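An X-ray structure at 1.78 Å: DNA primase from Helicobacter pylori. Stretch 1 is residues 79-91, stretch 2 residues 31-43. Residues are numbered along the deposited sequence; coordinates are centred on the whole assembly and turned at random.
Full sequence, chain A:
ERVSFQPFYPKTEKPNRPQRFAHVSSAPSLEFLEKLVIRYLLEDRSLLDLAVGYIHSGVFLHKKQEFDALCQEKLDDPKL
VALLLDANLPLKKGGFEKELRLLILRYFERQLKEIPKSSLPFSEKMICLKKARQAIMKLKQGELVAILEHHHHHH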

ATOM      1  N   LYS A  79      18.848 -19.596   0.208  1.00 23.22           N
ATOM      2  CA  LYS A  79      18.200 -19.015  -0.968  1.00 21.75           C
ATOM      3  C   LYS A  79      18.703 -17.634  -1.316  1.00 21.39           C
ATOM      4  O   LYS A  79      18.915 -17.289  -2.507  1.00 21.05           O
ATOM      5  CB  LYS A  79      16.644 -19.089  -0.814  1.00 25.11           C
ATOM      6  CG  LYS A  79      16.126 -20.538  -0.937  1.00 24.89           C
ATOM      7  CD  LYS A  79      14.604 -20.690  -0.939  1.00 26.45           C
ATOM      8  CE  LYS A  79      14.258 -22.169  -0.781  1.00 32.48           C
ATOM      9  NZ  LYS A  79      12.815 -22.493  -1.000  1.00 33.46           N
ATOM     10  N   LEU A  80      18.882 -16.814  -0.279  1.00 21.38           N
ATOM     11  CA  LEU A  80      19.311 -15.411  -0.449  1.00 22.85           C
ATOM     12  C   LEU A  80      20.777 -15.375  -0.820  1.00 25.35           C
ATOM     13  O   LEU A  80      21.183 -14.616  -1.694  1.00 28.60           O
ATOM     14  CB  LEU A  80      19.028 -14.627   0.841  1.00 23.27           C
ATOM     15  CG  LEU A  80      18.766 -13.163   0.716  1.00 30.24           C
ATOM     16  CD1 LEU A  80      17.539 -12.977  -0.203  1.00 23.76           C
ATOM     17  CD2 LEU A  80      18.533 -12.567   2.116  1.00 23.15           C
ATOM     18  N   VAL A  81      21.567 -16.243  -0.197  1.00 24.84           N
ATOM     19  CA  VAL A  81      22.977 -16.389  -0.584  1.00 29.15           C
ATOM     20  C   VAL A  81      23.080 -16.758  -2.079  1.00 28.39           C
ATOM     21  O   VAL A  81      23.830 -16.142  -2.852  1.00 25.30           O
ATOM     22  CB  VAL A  81      23.709 -17.404   0.342  1.00 29.73           C
ATOM     23  CG1 VAL A  81      25.052 -17.857  -0.256  1.00 30.46           C
ATOM     24  CG2 VAL A  81      23.839 -16.801   1.753  1.00 28.08           C
ATOM     25  N   ALA A  82      22.264 -17.711  -2.510  1.00 26.10           N
ATOM     26  CA  ALA A  82      22.364 -18.177  -3.883  1.00 26.54           C
ATOM     27  C   ALA A  82      21.972 -17.051  -4.860  1.00 26.45           C
ATOM     28  O   ALA A  82      22.570 -16.883  -5.950  1.00 25.51           O
ATOM     29  CB  ALA A  82      21.467 -19.380  -4.087  1.00 27.26           C
ATOM     30  N   LEU A  83      20.955 -16.280  -4.485  1.00 22.78           N
ATOM     31  CA  LEU A  83      20.574 -15.191  -5.341  1.00 21.20           C
ATOM     32  C   LEU A  83      21.677 -14.100  -5.377  1.00 23.35           C
ATOM     33  O   LEU A  83      21.953 -13.522  -6.426  1.00 24.07           O
ATOM     34  CB  LEU A  83      19.205 -14.655  -4.833  1.00 20.35           C
ATOM     35  CG  LEU A  83      18.555 -13.467  -5.479  1.00 21.52           C
ATOM     36  CD1 LEU A  83      18.376 -13.724  -6.958  1.00 19.54           C
ATOM     37  CD2 LEU A  83      17.209 -13.218  -4.820  1.00 21.57           C
ATOM     38  N   LEU A  84      22.343 -13.856  -4.241  1.00 22.75           N
ATOM     39  CA  LEU A  84      23.329 -12.799  -4.151  1.00 23.79           C
ATOM     40  C   LEU A  84      24.546 -13.193  -4.996  1.00 25.97           C
ATOM     41  O   LEU A  84      25.302 -12.313  -5.478  1.00 25.51           O
ATOM     42  CB  LEU A  84      23.742 -12.591  -2.674  1.00 25.00           C
ATOM     43  CG  LEU A  84      24.665 -11.384  -2.358  1.00 27.33           C
ATOM     44  CD1 LEU A  84      26.124 -11.639  -2.736  1.00 35.41           C
ATOM     45  CD2 LEU A  84      24.220 -10.028  -2.916  1.00 26.41           C
ATOM     46  N   LEU A  85      24.690 -14.502  -5.170  1.00 23.67           N
ATOM     47  CA  LEU A  85      25.806 -15.139  -5.877  1.00 30.29           C
ATOM     48  C   LEU A  85      25.560 -15.437  -7.377  1.00 35.00           C
ATOM     49  O   LEU A  85      26.497 -15.583  -8.127  1.00 35.20           O
ATOM     50  CB  LEU A  85      26.126 -16.473  -5.211  1.00 33.43           C
ATOM     51  CG  LEU A  85      27.189 -16.660  -4.110  1.00 44.50           C
ATOM     52  CD1 LEU A  85      26.990 -15.776  -2.867  1.00 46.48           C
ATOM     53  CD2 LEU A  85      27.269 -18.143  -3.729  1.00 41.94           C
ATOM     54  N   ASP A  86      24.298 -15.568  -7.779  1.00 28.87           N
ATOM     55  CA  ASP A  86      23.865 -15.754  -9.174  1.00 24.39           C
ATOM     56  C   ASP A  86      24.669 -14.864 -10.150  1.00 24.07           C
ATOM     57  O   ASP A  86      24.667 -13.636 -10.071  1.00 19.74           O
ATOM     58  CB  ASP A  86      22.348 -15.416  -9.250  1.00 24.35           C
ATOM     59  CG  ASP A  86      21.676 -15.912 -10.495  1.00 23.60           C
ATOM     60  OD1 ASP A  86      22.309 -15.990 -11.549  1.00 25.98           O
ATOM     61  OD2 ASP A  86      20.457 -16.136 -10.477  1.00 25.79           O
ATOM     62  N   ALA A  87      25.291 -15.517 -11.131  1.00 22.15           N
ATOM     63  CA  ALA A  87      26.136 -14.784 -12.093  1.00 23.23           C
ATOM     64  C   ALA A  87      25.400 -14.113 -13.282  1.00 22.59           C
ATOM     65  O   ALA A  87      26.032 -13.414 -14.075  1.00 29.48           O
ATOM     66  CB  ALA A  87      27.233 -15.732 -12.626  1.00 23.55           C
ATOM     67  N   ASN A  88      24.085 -14.306 -13.389  1.00 24.33           N
ATOM     68  CA  ASN A  88      23.248 -13.895 -14.541  1.00 23.80           C
ATOM     69  C   ASN A  88      22.162 -12.840 -14.265  1.00 24.04           C
ATOM     70  O   ASN A  88      21.120 -12.765 -14.931  1.00 20.78           O
ATOM     71  CB  ASN A  88      22.672 -15.163 -15.188  1.00 27.46           C
ATOM     72  CG  ASN A  88      23.752 -16.215 -15.385  1.00 30.36           C
ATOM     73  OD1 ASN A  88      23.697 -17.326 -14.844  1.00 37.71           O
ATOM     74  ND2 ASN A  88      24.798 -15.817 -16.067  1.00 27.41           N
ATOM     75  N   LEU A  89      22.466 -11.917 -13.360  1.00 20.01           N
ATOM     76  CA  LEU A  89      21.516 -10.868 -13.044  1.00 18.79           C
ATOM     77  C   LEU A  89      22.210  -9.535 -13.178  1.00 21.99           C
ATOM     78  O   LEU A  89      22.807  -9.041 -12.226  1.00 24.65           O
ATOM     79  CB  LEU A  89      20.992 -11.086 -11.625  1.00 18.01           C
ATOM     80  CG  LEU A  89      20.256 -12.393 -11.374  1.00 19.22           C
ATOM     81  CD1 LEU A  89      20.027 -12.591  -9.880  1.00 20.72           C
ATOM     82  CD2 LEU A  89      18.908 -12.340 -12.122  1.00 18.96           C
ATOM     83  N   PRO A  90      22.126  -8.944 -14.347  1.00 21.23           N
ATOM     84  CA  PRO A  90      22.930  -7.769 -14.578  1.00 24.65           C
ATOM     85  C   PRO A  90      22.310  -6.488 -13.960  1.00 20.69           C
ATOM     86  O   PRO A  90      21.296  -6.038 -14.379  1.00 25.48           O
ATOM     87  CB  PRO A  90      22.992  -7.709 -16.104  1.00 26.77           C
ATOM     88  CG  PRO A  90      21.633  -8.211 -16.518  1.00 27.73           C
ATOM     89  CD  PRO A  90      21.342  -9.337 -15.543  1.00 24.28           C
ATOM     90  N   LEU A  91      22.985  -5.901 -12.996  1.00 19.03           N
ATOM     91  CA  LEU A  91      22.498  -4.653 -12.382  1.00 17.70           C
ATOM     92  C   LEU A  91      23.138  -3.462 -13.102  1.00 18.50           C
ATOM     93  O   LEU A  91      24.253  -3.564 -13.595  1.00 19.14           O
ATOM     94  CB  LEU A  91      22.920  -4.608 -10.908  1.00 17.38           C
ATOM     95  CG  LEU A  91      22.481  -5.812 -10.077  1.00 18.13           C
ATOM     96  CD1 LEU A  91      22.913  -5.566  -8.630  1.00 19.03           C
ATOM     97  CD2 LEU A  91      20.986  -6.109 -10.150  1.00 15.32           C
TER
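Stretch 2 31-43: EFLEKLVIRYLLE

Stretch 2 is helical throughout, from Glu-31 to Glu-43, with regular i to i+4 backbone hydrogen bonds. It crosses the helix of stretch 1, residues 79-85, almost perpendicularly: the signed crossing angle is -91° and the axes approach to 9.6 Å. Beyond that helix, Asp-86 is the first residue to leave helical phi/psi, and the chain continues along stretch 2 as a loop, bringing the CA atoms of Leu-89 and Leu-36 within 5.9 Å and those of Leu-91 and Tyr-40 within 6.8 Å.

Where the helices cross, branched aliphatic side chains fill the space between them. Leu-83 CD2 packs 3.4 Å from Ile-38 CG2, and Leu-80 CG lies 3.6 Å from Leu-42 CD2. Leu-42 also meets Leu-84, whose CD2 is 3.7 Å from Leu-42 CB.

The polar centre is Arg-39, long enough to reach the end of the first helix, where the Leu-83 carbonyl has no i+4 amide bond, only a weak one from Asp-86 N to Leu-83 O at 3.4 Å. Its NH1 donates to Leu-83 O at 2.8 Å and, more linearly, to Asp-86 O, just past the helix, at 2.9 Å. Both acceptors lie at the edge of the guanidinium, where its N-H groups point; Leu-84 O lies over one face instead. A water accepts from Arg-39 NH2 at 2.9 Å. Within stretch 2, a salt bridge from Arg-39 NE to Glu-43 OE2, 3.1 Å, helps hold the guanidinium in place.

Along the loop, aromatic and aliphatic groups meet. Leu-89 points toward stretch 2, its CD2 3.8 Å from Phe-32 CE1 and 3.9 Å from Lys-35 CB, so the lysine contributes its aliphatic stem. Pro-90 CD meets the ring edge at Phe-32 CZ, 4.0 Å away. Leu-91 CD2 makes a CH-pi contact over the face of Tyr-40, 3.6 Å from the ring centroid, and also lies 3.8 Å from Leu-36 CD1.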

ATOM      1  N   GLU A  31       9.887 -14.738 -13.123  1.00 17.62           N
ATOM      2  CA  GLU A  31      10.782 -15.288 -12.128  1.00 16.25           C
ATOM      3  C   GLU A  31      12.109 -14.522 -12.269  1.00 14.26           C
ATOM      4  O   GLU A  31      12.696 -14.103 -11.245  1.00 14.35           O
ATOM      5  CB  GLU A  31      10.957 -16.829 -12.285  1.00 18.56           C
ATOM      6  CG  GLU A  31      12.135 -17.317 -11.468  1.00 24.69           C
ATOM      7  CD  GLU A  31      12.142 -18.829 -11.246  1.00 32.56           C
ATOM      8  OE1 GLU A  31      11.179 -19.510 -11.628  1.00 33.54           O
ATOM      9  OE2 GLU A  31      13.103 -19.322 -10.654  1.00 40.77           O
ATOM     10  N   PHE A  32      12.527 -14.251 -13.511  1.00 13.59           N
ATOM     11  CA  PHE A  32      13.740 -13.479 -13.733  1.00 13.67           C
ATOM     12  C   PHE A  32      13.569 -12.053 -13.157  1.00 13.16           C
ATOM     13  O   PHE A  32      14.442 -11.494 -12.522  1.00 12.78           O
ATOM     14  CB  PHE A  32      14.063 -13.359 -15.235  1.00 16.19           C
ATOM     15  CG  PHE A  32      15.409 -12.621 -15.510  1.00 18.39           C
ATOM     16  CD1 PHE A  32      16.631 -13.307 -15.478  1.00 21.71           C
ATOM     17  CD2 PHE A  32      15.406 -11.251 -15.749  1.00 22.43           C
ATOM     18  CE1 PHE A  32      17.819 -12.598 -15.727  1.00 21.91           C
ATOM     19  CE2 PHE A  32      16.589 -10.534 -16.002  1.00 22.23           C
ATOM     20  CZ  PHE A  32      17.788 -11.230 -15.965  1.00 24.53           C
ATOM     21  N   LEU A  33      12.446 -11.450 -13.434  1.00 12.70           N
ATOM     22  CA  LEU A  33      12.225 -10.086 -12.918  1.00 13.03           C
ATOM     23  C   LEU A  33      12.203 -10.050 -11.382  1.00 11.22           C
ATOM     24  O   LEU A  33      12.753  -9.095 -10.791  1.00 11.29           O
ATOM     25  CB  LEU A  33      10.867  -9.552 -13.405  1.00 12.08           C
ATOM     26  CG  LEU A  33      10.517  -8.126 -13.037  1.00 14.76           C
ATOM     27  CD1 LEU A  33      11.604  -7.159 -13.546  1.00 13.21           C
ATOM     28  CD2 LEU A  33       9.156  -7.753 -13.666  1.00 15.03           C
ATOM     29  N   GLU A  34      11.602 -11.031 -10.725  1.00 10.61           N
ATOM     30  CA  GLU A  34      11.596 -11.038  -9.241  1.00 11.13           C
ATOM     31  C   GLU A  34      13.025 -11.181  -8.691  1.00 12.83           C
ATOM     32  O   GLU A  34      13.432 -10.513  -7.705  1.00 11.92           O
ATOM     33  CB  GLU A  34      10.751 -12.204  -8.734  1.00 12.06           C
ATOM     34  CG  GLU A  34       9.251 -11.951  -9.025  1.00 13.13           C
ATOM     35  CD  GLU A  34       8.338 -12.943  -8.348  1.00 16.23           C
ATOM     36  OE1 GLU A  34       8.816 -13.720  -7.503  1.00 17.63           O
ATOM     37  OE2 GLU A  34       7.104 -12.856  -8.670  1.00 14.52           O
ATOM     38  N   LYS A  35      13.789 -12.052  -9.357  1.00 10.96           N
ATOM     39  CA  LYS A  35      15.213 -12.211  -8.963  1.00 11.87           C
ATOM     40  C   LYS A  35      15.986 -10.928  -9.090  1.00 11.34           C
ATOM     41  O   LYS A  35      16.833 -10.602  -8.215  1.00 11.92           O
ATOM     42  CB  LYS A  35      15.901 -13.317  -9.844  1.00 13.90           C
ATOM     43  CG  LYS A  35      15.499 -14.695  -9.355  1.00 15.91           C
ATOM     44  CD  LYS A  35      16.394 -15.752 -10.085  1.00 20.69           C
ATOM     45  CE  LYS A  35      15.790 -16.156 -11.371  1.00 26.49           C
ATOM     46  NZ  LYS A  35      16.396 -17.461 -11.904  1.00 32.37           N
ATOM     47  N   LEU A  36      15.742 -10.235 -10.184  1.00 12.17           N
ATOM     48  CA  LEU A  36      16.461  -9.008 -10.528  1.00 11.71           C
ATOM     49  C   LEU A  36      16.177  -7.954  -9.493  1.00 12.76           C
ATOM     50  O   LEU A  36      17.108  -7.344  -8.986  1.00 11.73           O
ATOM     51  CB  LEU A  36      16.197  -8.571 -11.963  1.00 12.61           C
ATOM     52  CG  LEU A  36      16.931  -7.344 -12.480  1.00 14.14           C
ATOM     53  CD1 LEU A  36      18.425  -7.626 -12.521  1.00 16.65           C
ATOM     54  CD2 LEU A  36      16.402  -7.018 -13.881  1.00 15.17           C
ATOM     55  N   VAL A  37      14.894  -7.822  -9.167  1.00 11.34           N
ATOM     56  CA  VAL A  37      14.449  -6.786  -8.230  1.00 13.46           C
ATOM     57  C   VAL A  37      15.119  -7.084  -6.870  1.00 11.48           C
ATOM     58  O   VAL A  37      15.702  -6.173  -6.258  1.00 12.05           O
ATOM     59  CB  VAL A  37      12.895  -6.714  -8.181  1.00 12.47           C
ATOM     60  CG1 VAL A  37      12.485  -5.915  -6.955  1.00 13.75           C
ATOM     61  CG2 VAL A  37      12.339  -5.980  -9.416  1.00 13.54           C
ATOM     62  N   ILE A  38      15.093  -8.339  -6.406  1.00 12.04           N
ATOM     63  CA  ILE A  38      15.627  -8.663  -5.108  1.00 11.97           C
ATOM     64  C   ILE A  38      17.154  -8.487  -5.101  1.00 13.26           C
ATOM     65  O   ILE A  38      17.761  -8.123  -4.077  1.00 11.14           O
ATOM     66  CB  ILE A  38      15.197 -10.070  -4.694  1.00 13.06           C
ATOM     67  CG1 ILE A  38      13.655 -10.047  -4.438  1.00 13.96           C
ATOM     68  CG2 ILE A  38      15.894 -10.485  -3.377  1.00 13.41           C
ATOM     69  CD1 ILE A  38      13.070 -11.444  -4.307  1.00 14.52           C
ATOM     70  N   ARG A  39      17.741  -8.835  -6.250  1.00 11.97           N
ATOM     71  CA  ARG A  39      19.235  -8.707  -6.345  1.00 12.41           C
ATOM     72  C   ARG A  39      19.668  -7.221  -6.144  1.00 11.91           C
ATOM     73  O   ARG A  39      20.700  -6.893  -5.460  1.00 11.97           O
ATOM     74  CB  ARG A  39      19.686  -9.280  -7.720  1.00 11.89           C
ATOM     75  CG  ARG A  39      21.245  -9.123  -7.786  1.00 13.33           C
ATOM     76  CD  ARG A  39      21.957  -9.936  -6.705  1.00 14.30           C
ATOM     77  NE  ARG A  39      23.385  -9.772  -7.079  1.00 17.21           N
ATOM     78  CZ  ARG A  39      24.010 -10.645  -7.848  1.00 16.59           C
ATOM     79  NH1 ARG A  39      23.465 -11.863  -8.085  1.00 19.19           N
ATOM     80  NH2 ARG A  39      25.262 -10.338  -8.277  1.00 19.29           N
ATOM     81  N   TYR A  40      18.922  -6.302  -6.747  1.00 10.61           N
ATOM     82  CA  TYR A  40      19.164  -4.867  -6.510  1.00 11.75           C
ATOM     83  C   TYR A  40      19.044  -4.558  -5.012  1.00 12.15           C
ATOM     84  O   TYR A  40      19.885  -3.821  -4.458  1.00 13.46           O
ATOM     85  CB  TYR A  40      18.143  -4.006  -7.196  1.00 10.96           C
ATOM     86  CG  TYR A  40      18.493  -3.614  -8.633  1.00 11.52           C
ATOM     87  CD1 TYR A  40      19.426  -2.627  -8.877  1.00 12.69           C
ATOM     88  CD2 TYR A  40      17.884  -4.243  -9.709  1.00 12.14           C
ATOM     89  CE1 TYR A  40      19.740  -2.222 -10.203  1.00 13.23           C
ATOM     90  CE2 TYR A  40      18.188  -3.864 -11.033  1.00 13.08           C
ATOM     91  CZ  TYR A  40      19.170  -2.872 -11.270  1.00 14.68           C
ATOM     92  OH  TYR A  40      19.473  -2.482 -12.559  1.00 15.29           O
ATOM     93  N   LEU A  41      17.974  -5.039  -4.370  1.00 11.73           N
ATOM     94  CA  LEU A  41      17.827  -4.825  -2.886  1.00 11.77           C
ATOM     95  C   LEU A  41      18.964  -5.450  -2.064  1.00 13.26           C
ATOM     96  O   LEU A  41      19.371  -4.887  -1.025  1.00 13.08           O
ATOM     97  CB  LEU A  41      16.509  -5.428  -2.393  1.00 12.51           C
ATOM     98  CG  LEU A  41      15.327  -5.023  -3.283  1.00 13.21           C
ATOM     99  CD1 LEU A  41      14.139  -5.681  -2.604  1.00 14.39           C
ATOM    100  CD2 LEU A  41      15.033  -3.517  -3.418  1.00 15.20           C
ATOM    101  N   LEU A  42      19.480  -6.582  -2.506  1.00 11.64           N
ATOM    102  CA  LEU A  42      20.625  -7.187  -1.812  1.00 12.19           C
ATOM    103  C   LEU A  42      21.894  -6.337  -1.956  1.00 11.80           C
ATOM    104  O   LEU A  42      22.767  -6.326  -1.034  1.00 12.90           O
ATOM    105  CB  LEU A  42      20.883  -8.598  -2.388  1.00 12.67           C
ATOM    106  CG  LEU A  42      19.896  -9.638  -1.834  1.00 15.21           C
ATOM    107  CD1 LEU A  42      20.027 -10.874  -2.774  1.00 14.75           C
ATOM    108  CD2 LEU A  42      20.213 -10.068  -0.377  1.00 16.19           C
ATOM    109  N   GLU A  43      22.082  -5.743  -3.121  1.00 11.42           N
ATOM    110  CA  GLU A  43      23.334  -4.995  -3.382  1.00 12.41           C
ATOM    111  C   GLU A  43      23.279  -3.604  -2.773  1.00 13.54           C
ATOM    112  O   GLU A  43      24.328  -3.021  -2.427  1.00 12.09           O
ATOM    113  CB  GLU A  43      23.634  -4.863  -4.868  1.00 14.07           C
ATOM    114  CG  GLU A  43      23.953  -6.260  -5.430  1.00 21.39           C
ATOM    115  CD  GLU A  43      25.193  -6.362  -6.314  1.00 21.58           C
ATOM    116  OE1 GLU A  43      25.859  -5.340  -6.581  1.00 21.30           O
ATOM    117  OE2 GLU A  43      25.402  -7.486  -6.895  1.00 24.99           O
TER
HETATM  118  O   HOH W   1      27.434 -11.816  -9.542  1.00 41.47           O